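Local coordinates for protein CG14216 (Drosophila melanogaster, PDB 3P9Y) that dephosphorylates phosphoserine in the C-terminal domain repeats of RNA polymerase II, acting on the cis-proline form, and probably serves in RNA processing and termination, at residues L10-V15 and N28-K33; R22-H27 and R93-C98; I112-E117 and D121-H126; L141-V146 and A156-D161; Q181-E184 and V190-H193. The protein carries 2 engineered substitutions. All blocks are in the same frame, centred on the assembly; numbering follows the deposited sequence.

Contact 1 (L10-V15 and N28-K33); sequences LAVAVV and NFLAKK
L30 points from its helix toward the sheet and overlaps V14, the two side chains reaching toward each other tip to tip. The touching atoms are one methyl from each: V14 CG2 and L30 CD1 lie 3.4 Å apart, closer than carbons usually sit. V14 offers this branch because its other methyl, CG1, stands anti to the backbone N (chi1 -175°), which leaves CG2 beside that N and turned to the helix. One strand repeat earlier, V12 presents CG1 to the same leucine methyl at a looser 4.4 Å from L30 CD1, so one branch of one leucine serves both valines. The backbones remain well apart, with V12 CA and L30 CA 9.0 Å from each other, and the space between them is bridged wholly by side chains. This is the first beta-alpha-beta crossover of a fold like that of low-molecular-weight tyrosine phosphatases: strand 11-16 leads into helix 22-32, which packs over the sheet before the chain returns in the parallel neighbour, strand 36-41. The strand alternates in the usual way, V12 and V14 facing this helix while A13 points away from it and touches F109 and Y40. V15, on the same side as A13, meets V119 and V123 of helix 117-128. L30 is buried further by F35, V37 and T160, the last from helix 149-167, which lies beside helix 22-32 on this face. The helix ends within a turn of the leucine, where K33 N still bonds to F29 O at 3.0 Å.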
# COMPACT_ATOMS: atom_id res chain seq x y z
N LEU A 10 -1.77 -6.90 -14.77
CA LEU A 10 -1.69 -5.56 -14.19
C LEU A 10 -0.43 -5.40 -13.35
O LEU A 10 -0.05 -6.30 -12.62
CB LEU A 10 -2.90 -5.30 -13.30
CG LEU A 10 -4.27 -5.29 -13.97
CD1 LEU A 10 -5.36 -5.35 -12.93
CD2 LEU A 10 -4.43 -4.07 -14.86
N ALA A 11 0.20 -4.23 -13.47
CA ALA A 11 1.24 -3.83 -12.55
C ALA A 11 0.60 -2.94 -11.49
O ALA A 11 0.11 -1.85 -11.80
CB ALA A 11 2.35 -3.09 -13.27
N VAL A 12 0.59 -3.41 -10.25
CA VAL A 12 -0.14 -2.75 -9.18
C VAL A 12 0.82 -2.21 -8.12
O VAL A 12 1.83 -2.83 -7.82
CB VAL A 12 -1.12 -3.74 -8.50
CG1 VAL A 12 -1.85 -3.07 -7.34
CG2 VAL A 12 -2.11 -4.29 -9.52
N ALA A 13 0.49 -1.06 -7.56
CA ALA A 13 1.18 -0.57 -6.37
C ALA A 13 0.14 -0.28 -5.30
O ALA A 13 -0.97 0.11 -5.61
CB ALA A 13 1.99 0.68 -6.69
N VAL A 14 0.52 -0.49 -4.04
CA VAL A 14 -0.30 -0.10 -2.90
C VAL A 14 0.53 0.84 -2.05
O VAL A 14 1.71 0.58 -1.79
CB VAL A 14 -0.73 -1.32 -2.07
CG1 VAL A 14 -1.68 -0.89 -0.96
CG2 VAL A 14 -1.39 -2.36 -2.97
N VAL A 15 -0.08 1.94 -1.62
CA VAL A 15 0.65 3.03 -1.02
C VAL A 15 -0.04 3.51 0.26
O VAL A 15 -1.25 3.71 0.30
CB VAL A 15 0.76 4.21 -2.02
CG1 VAL A 15 1.66 5.30 -1.47
CG2 VAL A 15 1.28 3.70 -3.37
N ASN A 28 1.24 -8.33 0.77
CA ASN A 28 1.34 -9.75 1.03
C ASN A 28 0.16 -10.52 0.44
O ASN A 28 0.33 -11.54 -0.23
CB ASN A 28 1.42 -10.01 2.53
CG ASN A 28 1.52 -11.48 2.86
OD1 ASN A 28 2.61 -12.06 2.84
ND2 ASN A 28 0.39 -12.09 3.14
N PHE A 29 -1.04 -10.01 0.67
CA PHE A 29 -2.25 -10.67 0.20
C PHE A 29 -2.30 -10.68 -1.32
O PHE A 29 -2.49 -11.73 -1.94
CB PHE A 29 -3.48 -9.96 0.78
CG PHE A 29 -4.71 -10.82 0.82
CD1 PHE A 29 -5.04 -11.53 1.97
CD2 PHE A 29 -5.54 -10.92 -0.28
CE1 PHE A 29 -6.18 -12.32 2.01
CE2 PHE A 29 -6.68 -11.71 -0.24
CZ PHE A 29 -7.00 -12.41 0.90
N LEU A 30 -2.12 -9.51 -1.93
CA LEU A 30 -2.13 -9.39 -3.39
C LEU A 30 -1.12 -10.34 -4.04
O LEU A 30 -1.43 -10.98 -5.04
CB LEU A 30 -1.83 -7.95 -3.82
CG LEU A 30 -3.00 -6.97 -3.69
CD1 LEU A 30 -2.50 -5.53 -3.75
CD2 LEU A 30 -4.06 -7.22 -4.76
N ALA A 31 0.09 -10.42 -3.48
CA ALA A 31 1.13 -11.26 -4.04
C ALA A 31 0.75 -12.74 -3.95
O ALA A 31 1.00 -13.51 -4.88
CB ALA A 31 2.45 -11.02 -3.32
N LYS A 32 0.14 -13.13 -2.84
CA LYS A 32 -0.31 -14.51 -2.65
C LYS A 32 -1.44 -14.87 -3.61
O LYS A 32 -1.60 -16.04 -3.96
CB LYS A 32 -0.75 -14.74 -1.21
CG LYS A 32 0.39 -14.89 -0.23
CD LYS A 32 -0.12 -15.09 1.19
CE LYS A 32 1.03 -15.39 2.15
NZ LYS A 32 0.55 -15.68 3.53
N LYS A 33 -2.21 -13.88 -4.04
CA LYS A 33 -3.26 -14.11 -5.02
C LYS A 33 -2.75 -13.95 -6.46
O LYS A 33 -3.54 -13.94 -7.40
CB LYS A 33 -4.46 -13.18 -4.79
CG LYS A 33 -5.13 -13.36 -3.43
CD LYS A 33 -5.52 -14.81 -3.17
CE LYS A 33 -6.25 -14.97 -1.84
NZ LYS A 33 -6.46 -16.41 -1.49

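Contact 2 (R22-H27 and R93-C98); sequences RSMEAH and RRIKKC
I95 sets its CG2 methyl squarely over the imidazole of H27, 3.6 Å from the ring centroid and only 11° off the ring normal. This CH-pi contact is the close-fitting part: the methyl is nearly equidistant from all five ring atoms. H27 reaches it with CG anti to the backbone N (chi1 -172°), while ND1 is hydrogen-bonded to S39 OG. M24 meets another part of I95, its chain bending at chi2 and chi3 to bring CE within 3.9 Å of I95 CB. I95 CD1 ends 3.8 Å from M24 O, against the helix backbone. An alanine in place of H27 would probably leave the I95 methyl without its ring and deprive S39 OG of one of its hydrogen-bond partners. The fit slackens toward K96, which is partly exposed like I95 and H27. Its extended chain passes M24 at an oblique angle, K96 CE lying 4.0 Å from M24 SD, and its NZ goes on to S39 OG and to a salt bridge with E100. The contact joins the C-terminal end of helix 85-95 to helix 22-32. In this phosphatase fold, helix 22-32 follows the phosphate-binding loop, and R22 in its first turn hydrogen-bonds the modified side chain of the bound peptide through NE.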
# COMPACT_ATOMS: atom_id res chain seq x y z
N ARG A 22 -0.43 -0.94 6.56
CA ARG A 22 -1.52 -1.13 5.60
C ARG A 22 -1.05 -1.58 4.22
O ARG A 22 -1.63 -2.49 3.63
CB ARG A 22 -2.35 0.15 5.51
CG ARG A 22 -3.18 0.45 6.76
CD ARG A 22 -3.70 1.89 6.78
NE ARG A 22 -2.61 2.86 6.82
CZ ARG A 22 -2.76 4.18 6.72
NH1 ARG A 22 -3.97 4.70 6.56
NH2 ARG A 22 -1.71 4.98 6.78
N SER A 23 -0.02 -0.93 3.68
CA SER A 23 0.45 -1.27 2.34
C SER A 23 1.09 -2.65 2.31
O SER A 23 1.05 -3.33 1.30
CB SER A 23 1.45 -0.23 1.83
OG SER A 23 2.70 -0.34 2.49
N MET A 24 1.70 -3.05 3.42
CA MET A 24 2.42 -4.32 3.46
C MET A 24 1.47 -5.50 3.64
O MET A 24 1.71 -6.58 3.12
CB MET A 24 3.47 -4.29 4.56
CG MET A 24 4.60 -3.32 4.26
SD MET A 24 5.41 -3.71 2.69
CE MET A 24 6.54 -5.00 3.22
N GLU A 25 0.40 -5.28 4.39
CA GLU A 25 -0.65 -6.29 4.52
C GLU A 25 -1.27 -6.53 3.15
O GLU A 25 -1.46 -7.68 2.74
CB GLU A 25 -1.70 -5.80 5.51
CG GLU A 25 -2.62 -6.87 6.02
CD GLU A 25 -1.92 -7.83 6.97
OE1 GLU A 25 -1.82 -9.01 6.62
OE2 GLU A 25 -1.46 -7.39 8.05
N ALA A 26 -1.55 -5.45 2.43
CA ALA A 26 -2.10 -5.55 1.08
C ALA A 26 -1.08 -6.16 0.12
O ALA A 26 -1.44 -6.93 -0.77
CB ALA A 26 -2.54 -4.17 0.58
N HIS A 27 0.19 -5.79 0.30
CA HIS A 27 1.25 -6.31 -0.56
C HIS A 27 1.23 -7.83 -0.46
O HIS A 27 1.20 -8.53 -1.47
CB HIS A 27 2.62 -5.79 -0.11
CG HIS A 27 3.74 -6.12 -1.06
ND1 HIS A 27 4.75 -5.23 -1.35
CD2 HIS A 27 4.00 -7.24 -1.77
CE1 HIS A 27 5.59 -5.78 -2.21
NE2 HIS A 27 5.16 -7.00 -2.48
N ARG A 93 9.96 -7.97 6.52
CA ARG A 93 11.30 -8.40 6.14
C ARG A 93 11.22 -9.52 5.11
O ARG A 93 12.01 -9.57 4.17
CB ARG A 93 12.08 -8.87 7.36
CG ARG A 93 13.54 -9.22 7.06
CD ARG A 93 14.13 -10.17 8.10
NE ARG A 93 14.11 -11.56 7.64
CZ ARG A 93 13.22 -12.48 8.02
NH1 ARG A 93 12.27 -12.18 8.90
NH2 ARG A 93 13.29 -13.71 7.54
N ARG A 94 10.27 -10.43 5.30
CA ARG A 94 10.12 -11.57 4.41
C ARG A 94 9.64 -11.16 3.03
O ARG A 94 9.82 -11.89 2.06
CB ARG A 94 9.14 -12.58 5.00
CG ARG A 94 9.58 -13.13 6.34
CD ARG A 94 8.75 -14.34 6.71
NE ARG A 94 8.94 -14.72 8.10
CZ ARG A 94 8.50 -15.85 8.63
NH1 ARG A 94 7.84 -16.72 7.88
NH2 ARG A 94 8.71 -16.12 9.91
N ILE A 95 9.01 -9.99 2.93
CA ILE A 95 8.54 -9.49 1.65
C ILE A 95 9.64 -8.73 0.91
O ILE A 95 9.89 -8.97 -0.27
CB ILE A 95 7.32 -8.58 1.80
CG1 ILE A 95 6.12 -9.41 2.28
CG2 ILE A 95 6.99 -7.89 0.48
CD1 ILE A 95 4.89 -8.59 2.58
N LYS A 96 10.31 -7.82 1.60
CA LYS A 96 11.36 -7.05 0.97
C LYS A 96 12.31 -6.43 1.98
O LYS A 96 12.04 -6.41 3.18
CB LYS A 96 10.77 -5.97 0.06
CG LYS A 96 9.94 -4.90 0.78
CD LYS A 96 9.34 -3.92 -0.23
CE LYS A 96 8.61 -2.76 0.44
NZ LYS A 96 7.93 -1.92 -0.57
N LYS A 97 13.41 -5.91 1.46
CA LYS A 97 14.52 -5.42 2.26
C LYS A 97 14.12 -4.25 3.15
O LYS A 97 14.41 -4.25 4.35
CB LYS A 97 15.65 -4.98 1.32
CG LYS A 97 16.89 -4.43 2.00
CD LYS A 97 17.76 -3.68 0.99
CE LYS A 97 19.17 -3.42 1.50
NZ LYS A 97 20.01 -4.65 1.48
N CYS A 98 13.44 -3.26 2.59
CA CYS A 98 13.22 -2.01 3.31
C CYS A 98 12.03 -1.20 2.80
O CYS A 98 11.60 -1.36 1.66
CB CYS A 98 14.47 -1.14 3.19
SG CYS A 98 14.82 -0.63 1.49

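Contact 3 (I112-E117 and D121-H126); sequences IVTVEE and DLVVMH. With IMD (imidazole), chain I.
In the beta-alpha-beta unit of strand 111-114, helix 117-128 and strand 137-142, T114 and V123 join the strand end to the helix that follows it. Their side chains meet tip to tip, T114 CG2 lying 3.6 Å from V123 CG2. The threonine can show a methyl here because its hydroxyl takes the position between the backbone N and the carbonyl carbon (chi1 58°), where OG1 pairs with N142 on the next strand. V123 uses its second methyl as well: CG1 rests 4.1 Å from I112 CG2, and V15 of strand 11-16 adds to this buried patch. E116 stands at the N-cap, and the helix then opens with a regular turn in which D121 N donates to E117 O at 2.9 Å. On the outer side the carboxylates of E117 and D121 come near each other, their planes 76° apart. The like charges of E117 OE2 and D121 OD2 stand 4.2 Å apart. A water that donates to E117 OE2 and to D121 OD1 probably eases their repulsion. D121 OD1 also accepts from N1 of an imidazole, probably from the crystallisation liquor, at 3.1 Å with an N-H...O angle of 157°.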
# COMPACT_ATOMS: atom_id res chain seq x y z
N ILE A 112 -2.71 2.24 -8.98
CA ILE A 112 -2.10 2.60 -7.71
C ILE A 112 -3.21 2.74 -6.68
O ILE A 112 -4.06 3.61 -6.80
CB ILE A 112 -1.32 3.93 -7.81
CG1 ILE A 112 -0.26 3.83 -8.91
CG2 ILE A 112 -0.69 4.28 -6.47
CD1 ILE A 112 0.51 5.12 -9.15
N VAL A 113 -3.20 1.89 -5.66
CA VAL A 113 -4.20 1.97 -4.60
C VAL A 113 -3.60 2.72 -3.41
O VAL A 113 -2.50 2.40 -2.97
CB VAL A 113 -4.66 0.56 -4.16
CG1 VAL A 113 -5.74 0.66 -3.09
CG2 VAL A 113 -5.16 -0.24 -5.37
N THR A 114 -4.31 3.71 -2.89
CA THR A 114 -3.91 4.39 -1.67
C THR A 114 -4.90 4.06 -0.57
O THR A 114 -6.04 3.67 -0.85
CB THR A 114 -3.82 5.93 -1.85
OG1 THR A 114 -5.09 6.44 -2.27
CG2 THR A 114 -2.76 6.28 -2.88
N VAL A 115 -4.49 4.21 0.68
CA VAL A 115 -5.27 3.72 1.81
C VAL A 115 -5.85 4.84 2.68
O VAL A 115 -6.45 4.58 3.72
CB VAL A 115 -4.45 2.74 2.67
CG1 VAL A 115 -4.02 1.55 1.84
CG2 VAL A 115 -3.23 3.43 3.27
N GLU A 116 -5.68 6.08 2.25
CA GLU A 116 -6.36 7.21 2.88
C GLU A 116 -6.16 8.46 2.02
O GLU A 116 -5.20 8.55 1.27
CB GLU A 116 -5.87 7.45 4.31
CG GLU A 116 -4.41 7.84 4.45
CD GLU A 116 -4.06 8.25 5.88
OE1 GLU A 116 -3.26 7.56 6.53
OE2 GLU A 116 -4.61 9.26 6.36
N GLU A 117 -7.07 9.42 2.14
CA GLU A 117 -7.10 10.53 1.21
C GLU A 117 -5.83 11.37 1.26
O GLU A 117 -5.42 11.93 0.25
CB GLU A 117 -8.32 11.43 1.43
CG GLU A 117 -8.46 12.49 0.35
CD GLU A 117 -9.77 13.22 0.41
OE1 GLU A 117 -10.67 12.75 1.13
OE2 GLU A 117 -9.91 14.26 -0.27
N ASP A 121 -3.79 12.13 -2.08
CA ASP A 121 -3.43 13.46 -2.54
C ASP A 121 -1.95 13.61 -2.83
O ASP A 121 -1.57 14.23 -3.81
CB ASP A 121 -3.85 14.51 -1.50
CG ASP A 121 -5.34 14.74 -1.48
OD1 ASP A 121 -6.01 14.40 -2.47
OD2 ASP A 121 -5.84 15.25 -0.46
N LEU A 122 -1.11 13.03 -1.97
CA LEU A 122 0.33 13.11 -2.17
C LEU A 122 0.73 12.36 -3.43
O LEU A 122 1.58 12.81 -4.19
CB LEU A 122 1.07 12.56 -0.94
CG LEU A 122 0.99 13.44 0.30
CD1 LEU A 122 1.49 12.71 1.53
CD2 LEU A 122 1.77 14.74 0.09
N VAL A 123 0.11 11.21 -3.65
CA VAL A 123 0.37 10.41 -4.83
C VAL A 123 -0.03 11.18 -6.08
O VAL A 123 0.72 11.24 -7.04
CB VAL A 123 -0.39 9.06 -4.77
CG1 VAL A 123 -0.42 8.40 -6.14
CG2 VAL A 123 0.24 8.13 -3.73
N VAL A 124 -1.23 11.76 -6.06
CA VAL A 124 -1.75 12.47 -7.23
C VAL A 124 -0.92 13.72 -7.49
O VAL A 124 -0.57 14.02 -8.64
CB VAL A 124 -3.24 12.82 -7.05
CG1 VAL A 124 -3.71 13.76 -8.15
CG2 VAL A 124 -4.09 11.55 -7.03
N MET A 125 -0.59 14.45 -6.43
CA MET A 125 0.22 15.65 -6.56
C MET A 125 1.56 15.30 -7.18
O MET A 125 2.03 15.98 -8.09
CB MET A 125 0.42 16.31 -5.19
CG MET A 125 1.13 17.65 -5.25
SD MET A 125 1.12 18.54 -3.68
CE MET A 125 2.26 17.56 -2.71
N HIS A 126 2.16 14.22 -6.71
CA HIS A 126 3.47 13.80 -7.20
C HIS A 126 3.41 13.43 -8.68
O HIS A 126 4.29 13.80 -9.46
CB HIS A 126 4.02 12.63 -6.40
CG HIS A 126 5.32 12.11 -6.92
ND1 HIS A 126 6.53 12.70 -6.63
CD2 HIS A 126 5.60 11.08 -7.75
CE1 HIS A 126 7.50 12.05 -7.24
NE2 HIS A 126 6.96 11.06 -7.93
N1 IMD I . -5.42 15.99 -5.04
C2 IMD I . -4.09 16.02 -5.27
N3 IMD I . -3.87 16.65 -6.45
C4 IMD I . -5.07 17.03 -6.95
C5 IMD I . -6.05 16.61 -6.06
O HOH W 1 -8.69 14.54 -2.73

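Contact 4 (L141-V146 and A156-D161); sequences LNVDVV and AFVITD
The chain leaving the carboxyl end of strand 137-142, before it turns into helix 149-167, lays V143 and V145 against V158 and I159 of that helix. The segment after the strand is thus joined to the helix on one face of the mixed sheet in this phosphatase fold. V143 faces the helix and meets two residues of it. Its CB lies 4.2 Å from I159 CG1, and its CG1 lies 4.3 Å from V158 CG1. V145, two residues on, again turns to the helix and gives CG2 to I159 CD1 at 4.2 Å, the two side chains crossing at about a right angle. I159 leaves its helix obliquely, but CG1 stands anti to the carbonyl carbon (chi1 -73°) and the chain runs on extended, which carries CD1 over to V145. The intervening D144 points from the helix and is exposed. On the helix itself T160 folds its hydroxyl back onto the preceding turn, OG1 donating to A156 O at 2.7 Å. That carbonyl is gripped twice, because T160 N reaches it from the opposite face of its plane at 3.0 Å. With its proton used this way, the T160 hydroxyl sits among the side chains of F29 and L30 in helix 22-32, while F183 and R187 pack on V158. All four touching residues are buried aliphatics at ordinary van der Waals spacing, without a hydrogen bond between the segments, so the join rests on hydrophobic burial rather than on directional bonds.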
# COMPACT_ATOMS: atom_id res chain seq x y z
N LEU A 141 -6.54 4.86 -7.20
CA LEU A 141 -7.77 4.53 -6.51
C LEU A 141 -7.54 4.57 -5.01
O LEU A 141 -6.59 3.96 -4.51
CB LEU A 141 -8.22 3.12 -6.89
CG LEU A 141 -8.41 2.86 -8.39
CD1 LEU A 141 -8.54 1.37 -8.66
CD2 LEU A 141 -9.64 3.62 -8.90
N ASN A 142 -8.39 5.29 -4.28
CA ASN A 142 -8.27 5.34 -2.83
C ASN A 142 -9.33 4.48 -2.17
O ASN A 142 -10.51 4.62 -2.45
CB ASN A 142 -8.39 6.76 -2.29
CG ASN A 142 -8.14 6.82 -0.79
OD1 ASN A 142 -7.01 6.74 -0.33
ND2 ASN A 142 -9.22 6.95 -0.03
N VAL A 143 -8.88 3.60 -1.29
CA VAL A 143 -9.76 2.77 -0.49
C VAL A 143 -9.33 2.94 0.97
O VAL A 143 -8.26 2.49 1.36
CB VAL A 143 -9.66 1.30 -0.88
CG1 VAL A 143 -10.58 0.46 -0.02
CG2 VAL A 143 -9.99 1.11 -2.36
N ASP A 144 -10.17 3.58 1.77
CA ASP A 144 -9.84 3.87 3.16
C ASP A 144 -9.58 2.62 3.97
O ASP A 144 -10.42 1.72 4.03
CB ASP A 144 -10.95 4.68 3.81
CG ASP A 144 -10.94 6.12 3.38
OD1 ASP A 144 -9.88 6.60 2.92
OD2 ASP A 144 -12.00 6.78 3.49
N VAL A 145 -8.41 2.57 4.60
CA VAL A 145 -8.05 1.50 5.51
C VAL A 145 -7.66 2.11 6.86
O VAL A 145 -6.72 2.89 6.94
CB VAL A 145 -6.85 0.69 4.98
CG1 VAL A 145 -6.55 -0.48 5.91
CG2 VAL A 145 -7.12 0.18 3.56
N VAL A 146 -8.38 1.74 7.90
CA VAL A 146 -8.07 2.21 9.25
C VAL A 146 -6.71 1.66 9.66
O VAL A 146 -6.38 0.50 9.37
CB VAL A 146 -9.16 1.80 10.24
CG1 VAL A 146 -8.77 2.18 11.67
CG2 VAL A 146 -10.48 2.46 9.86
N ALA A 156 -6.80 -5.43 3.17
CA ALA A 156 -6.11 -6.23 2.16
C ALA A 156 -7.12 -7.08 1.41
O ALA A 156 -7.05 -7.21 0.20
CB ALA A 156 -5.04 -7.10 2.80
N PHE A 157 -8.08 -7.65 2.14
CA PHE A 157 -9.16 -8.41 1.52
C PHE A 157 -9.95 -7.53 0.56
O PHE A 157 -10.26 -7.95 -0.55
CB PHE A 157 -10.11 -8.97 2.59
CG PHE A 157 -9.71 -10.32 3.11
CD1 PHE A 157 -10.19 -11.48 2.50
CD2 PHE A 157 -8.90 -10.44 4.23
CE1 PHE A 157 -9.84 -12.74 2.98
CE2 PHE A 157 -8.55 -11.69 4.72
CZ PHE A 157 -9.02 -12.84 4.10
N VAL A 158 -10.30 -6.32 1.00
CA VAL A 158 -11.17 -5.46 0.20
C VAL A 158 -10.45 -4.95 -1.04
O VAL A 158 -11.01 -4.94 -2.13
CB VAL A 158 -11.66 -4.25 1.02
CG1 VAL A 158 -12.53 -3.35 0.15
CG2 VAL A 158 -12.42 -4.71 2.25
N ILE A 159 -9.22 -4.51 -0.86
CA ILE A 159 -8.42 -4.02 -1.96
C ILE A 159 -8.23 -5.14 -2.98
O ILE A 159 -8.26 -4.90 -4.19
CB ILE A 159 -7.06 -3.52 -1.47
CG1 ILE A 159 -7.24 -2.19 -0.74
CG2 ILE A 159 -6.09 -3.36 -2.63
CD1 ILE A 159 -6.02 -1.74 0.03
N THR A 160 -8.03 -6.36 -2.49
CA THR A 160 -7.79 -7.48 -3.38
C THR A 160 -9.05 -7.81 -4.18
O THR A 160 -8.96 -8.11 -5.37
CB THR A 160 -7.31 -8.72 -2.61
OG1 THR A 160 -6.04 -8.44 -2.01
CG2 THR A 160 -7.15 -9.91 -3.55
N ASP A 161 -10.21 -7.76 -3.54
CA ASP A 161 -11.47 -7.95 -4.25
C ASP A 161 -11.60 -6.91 -5.36
O ASP A 161 -12.06 -7.23 -6.46
CB ASP A 161 -12.67 -7.83 -3.31
CG ASP A 161 -12.77 -8.99 -2.34
OD1 ASP A 161 -12.27 -10.09 -2.66
OD2 ASP A 161 -13.36 -8.80 -1.26

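Contact 5 (Q181-E184 and V190-H193); sequences QEFE and VILH
E184 and I191 face each other where helix 172-187 gives way to strand 192-197, the antiparallel strand at one border of the mixed sheet. The polar part is a single hydrogen bond from main chain to helix side chain: I191 N donates to E184 OE2 at 3.0 Å, with an N-H...O angle of 165°. The oxygen receives it on its anti lone pair, on the side turned from OE1. An extended chain makes this reach possible, E184 CG standing anti to the carbonyl carbon (chi1 -75°) and CD continuing straight on. Two other oxygens come near this carboxylate without bonding: I191 O lies 3.2 Å from E184 OE2, and Q181 OE1 lies 3.1 Å from E184 OE1. Both are pairs of acceptors, which probably offsets part of what the hydrogen bond gains. Q181 is held by its amide nitrogen, which bonds to E185. A leucine in place of E184 would probably leave I191 N without its acceptor and the loop entering the strand less firmly tied to the helix. The apolar part lies deeper. I191 points to the helix, its CG1 packing 4.1 Å from E184 CG, and the side chain crosses that of F183 at about a right angle. M162 of helix 149-167 touches both F183 and I191, and L141 of the adjoining strand also meets I191. V190, by contrast, is exposed and only brushes the carboxylate. At the tip of the isoleucine, CD1 comes 3.6 Å from F183 CD2, meeting the ring obliquely.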
# COMPACT_ATOMS: atom_id res chain seq x y z
N GLN A 181 -18.19 2.18 -9.64
CA GLN A 181 -19.51 2.49 -9.10
C GLN A 181 -20.20 1.22 -8.60
O GLN A 181 -20.83 1.22 -7.55
CB GLN A 181 -20.37 3.21 -10.14
CG GLN A 181 -21.78 3.57 -9.65
CD GLN A 181 -21.78 4.59 -8.52
OE1 GLN A 181 -20.94 5.48 -8.47
NE2 GLN A 181 -22.74 4.46 -7.62
N GLU A 182 -20.08 0.13 -9.36
CA GLU A 182 -20.67 -1.14 -8.96
C GLU A 182 -20.09 -1.61 -7.63
O GLU A 182 -20.81 -2.05 -6.74
CB GLU A 182 -20.44 -2.21 -10.04
CG GLU A 182 -20.99 -3.59 -9.68
CD GLU A 182 -22.51 -3.61 -9.59
OE1 GLU A 182 -23.15 -2.66 -10.10
OE2 GLU A 182 -23.06 -4.58 -9.03
N PHE A 183 -18.77 -1.49 -7.50
CA PHE A 183 -18.08 -1.87 -6.27
C PHE A 183 -18.56 -1.00 -5.11
O PHE A 183 -18.80 -1.51 -4.01
CB PHE A 183 -16.57 -1.71 -6.45
CG PHE A 183 -15.75 -2.39 -5.38
CD1 PHE A 183 -15.34 -3.70 -5.53
CD2 PHE A 183 -15.38 -1.71 -4.23
CE1 PHE A 183 -14.58 -4.34 -4.55
CE2 PHE A 183 -14.62 -2.33 -3.25
CZ PHE A 183 -14.22 -3.65 -3.41
N GLU A 184 -18.71 0.30 -5.35
CA GLU A 184 -19.14 1.23 -4.32
C GLU A 184 -20.53 0.87 -3.81
O GLU A 184 -20.78 0.89 -2.61
CB GLU A 184 -19.13 2.67 -4.86
CG GLU A 184 -17.73 3.25 -5.00
CD GLU A 184 -17.70 4.55 -5.78
OE1 GLU A 184 -18.45 4.67 -6.78
OE2 GLU A 184 -16.91 5.43 -5.42
N VAL A 190 -16.73 4.29 -0.45
CA VAL A 190 -16.39 5.27 -1.45
C VAL A 190 -14.97 5.02 -1.95
O VAL A 190 -14.05 4.77 -1.18
CB VAL A 190 -16.50 6.70 -0.90
CG1 VAL A 190 -15.94 7.70 -1.88
CG2 VAL A 190 -17.96 7.02 -0.58
N ILE A 191 -14.82 5.08 -3.27
CA ILE A 191 -13.52 4.99 -3.89
C ILE A 191 -13.22 6.32 -4.56
O ILE A 191 -14.03 6.83 -5.33
CB ILE A 191 -13.49 3.89 -4.96
CG1 ILE A 191 -13.78 2.52 -4.32
CG2 ILE A 191 -12.14 3.86 -5.68
CD1 ILE A 191 -13.85 1.39 -5.32
N LEU A 192 -12.06 6.91 -4.25
CA LEU A 192 -11.62 8.10 -4.96
C LEU A 192 -10.84 7.64 -6.19
O LEU A 192 -10.04 6.71 -6.10
CB LEU A 192 -10.73 8.98 -4.07
CG LEU A 192 -11.25 9.27 -2.66
CD1 LEU A 192 -10.25 10.12 -1.89
CD2 LEU A 192 -12.62 9.95 -2.69
N HIS A 193 -11.08 8.28 -7.32
CA HIS A 193 -10.45 7.85 -8.57
C HIS A 193 -9.92 9.02 -9.38
O HIS A 193 -10.61 10.02 -9.58
CB HIS A 193 -11.44 7.06 -9.41
CG HIS A 193 -10.89 6.65 -10.74
ND1 HIS A 193 -11.64 6.64 -11.90
CD2 HIS A 193 -9.66 6.21 -11.09
CE1 HIS A 193 -10.90 6.22 -12.90
NE2 HIS A 193 -9.69 5.96 -12.44

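In the fold
Contacts 1, 3, 4 and 5 all reach the five-stranded mixed sheet, with strand order 36-41, 11-16, 111-114, 137-142, 192-197. Contact 2 is tied to it through helix 22-32, which it shares with contact 1; these two alternate along the chain, their centres 10 Å apart. Contacts 3, 4 and 5 then follow in series. R22 of contact 2 bridges to E116 of contact 3, although their centres lie 18 Å apart. Contacts 4 and 5, whose centres are 11 Å apart, adjoin through neighbouring strands, whereas contacts 2 and 5 stay about 12 Å apart at their nearest atoms. Together they join helices to one phosphatase sheet, with peptide-binding R22 where contacts 2, 3 and 4 meet.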